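Local coordinates for cysteine synthase 3 (PDB 6KR5) that catalyses the pyridoxal-phosphate-dependent synthesis of L-cysteine from O-acetyl-L-serine and sulfide, releasing acetate, at the interface of chains A and B. Sequence-based numbering; all coordinates share one arbitrary frame. Chains: chain A/B, Cysteine synthase 3.

Contact 1: the interface of chains A and B. Residues chain A 18, 21, 23, 63, 171; chain B 6-7.
The N-terminal loop of chain B, at B:Ile6 and B:Asn7, meets three stretches of chain A: the 3-10 helix 17-20 with the loop that follows it, helix 58-72 and helix 169-179. B:Ile6 carries the contact, hiding 78 Å² of its surface against the partner, and its two branches part to different aromatic rings. The longer branch stands between the backbone N and the carbonyl carbon (chi1 68°), which brings its methyl CD1 over one face of the A:Tyr171 ring. CD1 lies 3.9 Å from the centroid of that ring, displaced toward the CD2 rim, a CH-pi contact. The short branch goes the other way: its methyl CG2 touches the A:Phe63 ring at CE2, 3.7 Å off, with CZ almost as near. CG2 also rests 3.5 Å from the carbonyl O of A:Leu18. From within chain A, the methyl CD1 of A:Leu18 sits at the edge of the A:Phe63 ring, in its plane, and may help to hold it in place.

Backbone polarity is met on either side of this apolar plug. The amide N of B:Asn7 donates to the carbonyl O of A:Ile21 at 2.9 Å, 158° at the hydrogen, approaching almost end-on to the carbonyl (C=O...N angle 165°). On the other side, a water links the backbone N of B:Ile6, 3.2 Å from it, to the phenol OH of A:Tyr171. Farther along, CB of B:Asn7 packs against CA of A:Gly23. In the fold, the arm runs along the loop after 3-10 helix 17-20 and points B:Ile6 between helices 58-72 and 169-179.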
# COMPACT_ATOMS: atom_id res chain seq x y z
N LEU A 18 -2.17 13.95 1.55
CA LEU A 18 -1.91 14.30 0.16
C LEU A 18 -0.44 14.66 -0.06
O LEU A 18 0.08 14.49 -1.17
CB LEU A 18 -2.81 15.47 -0.28
CG LEU A 18 -4.30 15.27 -0.04
CD1 LEU A 18 -5.12 16.47 -0.59
CD2 LEU A 18 -4.79 13.97 -0.68
N ILE A 21 1.83 11.92 -1.50
CA ILE A 21 1.65 11.43 -2.85
C ILE A 21 2.93 11.63 -3.66
O ILE A 21 3.64 12.63 -3.50
CB ILE A 21 0.45 12.15 -3.51
CG1 ILE A 21 -0.85 11.70 -2.83
CG2 ILE A 21 0.44 11.88 -5.02
CD1 ILE A 21 -2.08 12.52 -3.25
N GLY A 23 6.78 10.84 -5.36
CA GLY A 23 8.11 10.48 -4.88
C GLY A 23 8.27 9.00 -4.65
O GLY A 23 8.81 8.58 -3.62
N PHE A 63 -5.49 13.91 -7.20
CA PHE A 63 -4.99 15.08 -6.49
C PHE A 63 -4.87 16.27 -7.43
O PHE A 63 -5.40 17.35 -7.15
CB PHE A 63 -3.63 14.78 -5.85
CG PHE A 63 -2.96 16.01 -5.29
CD1 PHE A 63 -3.39 16.55 -4.10
CD2 PHE A 63 -1.95 16.65 -5.99
CE1 PHE A 63 -2.80 17.70 -3.59
CE2 PHE A 63 -1.36 17.80 -5.49
CZ PHE A 63 -1.79 18.33 -4.29
N TYR A 171 5.69 15.52 -12.26
CA TYR A 171 6.38 14.98 -11.08
C TYR A 171 6.92 13.58 -11.35
O TYR A 171 8.08 13.28 -11.05
CB TYR A 171 5.44 14.95 -9.88
CG TYR A 171 5.13 16.30 -9.29
CD1 TYR A 171 4.11 17.08 -9.80
CD2 TYR A 171 5.84 16.78 -8.19
CE1 TYR A 171 3.81 18.32 -9.27
CE2 TYR A 171 5.55 18.01 -7.64
CZ TYR A 171 4.53 18.77 -8.19
OH TYR A 171 4.23 20.00 -7.64
N ILE B 6 3.74 18.05 -2.46
CA ILE B 6 3.72 16.59 -2.39
C ILE B 6 5.15 16.08 -2.30
O ILE B 6 6.09 16.86 -2.10
CB ILE B 6 2.95 15.97 -3.58
CG1 ILE B 6 3.69 16.19 -4.90
CG2 ILE B 6 1.55 16.55 -3.65
CD1 ILE B 6 3.08 15.40 -6.05
N ASN B 7 5.34 14.76 -2.42
CA ASN B 7 6.64 14.19 -2.16
C ASN B 7 7.67 14.62 -3.20
O ASN B 7 7.34 14.96 -4.34
CB ASN B 7 6.55 12.66 -2.12
CG ASN B 7 6.82 12.09 -0.74
OD1 ASN B 7 7.62 12.64 0.02
ND2 ASN B 7 6.17 10.98 -0.42
O HOH W 1 4.97 19.92 -4.70

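Contact 2: the interface of chains A and B. Residues chain A 3-7; chain B 12, 18-19, 21.
The guanidinium of B:Arg12 meets the N-terminal arm of chain A with its edge: both A:Ile6 O and the carbonyl carbon of A:Thr5 lie at its rim, in its plane. NH2 donates to the carbonyl O of A:Thr5 at 2.5 Å, unusually short and perhaps partly a matter of the model, with the acceptor in the guanidinium plane. NH1 donates to A:Ile6 O, longer at 3.2 Å but straight at the hydrogen (171°). Neither N-H comes in along a carbonyl lone pair; each donor stands above the plane of its carbonyl, more steeply at A:Ile6 (64°). CG of B:Arg12 is anti to the backbone N (chi1 -177°) and the chain runs extended to NE, carrying the guanidinium out to the arm.

B:Glu19, in 3-10 helix 17-20, lies against the arm itself, its CG 3.2 Å from A:Thr5 O, and also braces B:Arg12. Its carboxylate OE1 forms a salt bridge with B:Arg12 NH2 at 3.1 Å, weak as a hydrogen bond, which probably helps to orient the guanidinium. The side chains of B:Glu19 and A:Ile4 cross obliquely, CG to the methyl CG2 at 4.1 Å.

Because the arginine bonds to backbone carbonyls, this part of the grip probably depends more on the course of the arm than on its side chains. It fastens the extended N-terminus to the partner subunit and thus probably steadies the dimer.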
# COMPACT_ATOMS: atom_id res chain seq x y z
N ASN A 3 25.38 -6.39 1.96
CA ASN A 3 25.39 -4.98 2.36
C ASN A 3 24.07 -4.31 1.98
O ASN A 3 24.03 -3.48 1.08
CB ASN A 3 26.56 -4.25 1.71
N ILE A 4 23.00 -4.69 2.67
CA ILE A 4 21.66 -4.20 2.36
C ILE A 4 21.41 -2.91 3.12
O ILE A 4 21.48 -2.88 4.35
CB ILE A 4 20.59 -5.25 2.68
CG1 ILE A 4 20.81 -6.50 1.85
CG2 ILE A 4 19.20 -4.68 2.43
CD1 ILE A 4 19.76 -7.55 2.07
N THR A 5 21.09 -1.85 2.39
CA THR A 5 20.75 -0.55 2.95
C THR A 5 19.25 -0.37 2.78
O THR A 5 18.77 -0.23 1.65
CB THR A 5 21.52 0.56 2.25
OG1 THR A 5 22.93 0.40 2.49
CG2 THR A 5 21.09 1.93 2.77
N ILE A 6 18.54 -0.36 3.90
CA ILE A 6 17.06 -0.18 3.82
C ILE A 6 16.73 1.31 3.76
O ILE A 6 17.60 2.17 3.66
CB ILE A 6 16.25 -0.97 4.87
CG1 ILE A 6 16.51 -0.51 6.30
CG2 ILE A 6 16.50 -2.45 4.73
CD1 ILE A 6 15.55 -1.11 7.29
N ASN A 7 15.45 1.62 3.84
CA ASN A 7 15.08 3.03 3.64
C ASN A 7 15.63 3.92 4.75
O ASN A 7 15.80 3.51 5.88
CB ASN A 7 13.60 3.17 3.37
CG ASN A 7 13.31 4.01 2.16
OD1 ASN A 7 14.12 4.83 1.78
ND2 ASN A 7 12.18 3.77 1.54
N ARG B 12 17.36 7.93 -5.46
CA ARG B 12 17.98 6.65 -5.20
C ARG B 12 17.42 5.63 -6.18
O ARG B 12 16.26 5.71 -6.58
CB ARG B 12 17.72 6.20 -3.75
CG ARG B 12 18.38 4.90 -3.34
CD ARG B 12 18.24 4.66 -1.85
NE ARG B 12 18.61 3.29 -1.53
CZ ARG B 12 18.43 2.71 -0.35
NH1 ARG B 12 17.88 3.37 0.66
NH2 ARG B 12 18.81 1.45 -0.19
N LEU B 18 13.52 -5.06 -0.82
CA LEU B 18 13.80 -5.00 0.61
C LEU B 18 14.39 -3.65 1.00
O LEU B 18 14.20 -3.19 2.13
CB LEU B 18 14.74 -6.13 1.03
CG LEU B 18 14.23 -7.52 0.67
CD1 LEU B 18 15.15 -8.55 1.29
CD2 LEU B 18 12.81 -7.72 1.18
N GLU B 19 15.11 -3.00 0.08
CA GLU B 19 15.72 -1.71 0.39
C GLU B 19 14.70 -0.59 0.50
O GLU B 19 15.06 0.50 0.94
CB GLU B 19 16.76 -1.36 -0.67
CG GLU B 19 17.94 -2.33 -0.65
CD GLU B 19 19.17 -1.80 -1.36
OE1 GLU B 19 19.06 -0.91 -2.22
OE2 GLU B 19 20.27 -2.31 -1.05
N ILE B 21 12.01 -0.97 2.42
CA ILE B 21 11.34 -1.16 3.69
C ILE B 21 11.70 -0.03 4.64
O ILE B 21 12.86 0.41 4.71
CB ILE B 21 11.73 -2.52 4.29
CG1 ILE B 21 11.15 -3.64 3.44
CG2 ILE B 21 11.25 -2.66 5.75
CD1 ILE B 21 11.63 -5.02 3.90

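Contacts 1 and 2 lie about 22 Å apart, measured between the centres of their C-alpha atoms, and involve the same elements with the chains exchanged: the N-terminal arm through residues 6 and 7, and the receiving segment at residues 18 and 21. Contact 1 follows the arm of chain B inward to the aromatic residues of helices 58-72 and 169-179, whereas contact 2 follows the arm of chain A outward toward its start. By two-fold symmetry each recurs in the other half, so the arms are swapped reciprocally, a pattern consistent with the dimeric assembly typical of this enzyme family.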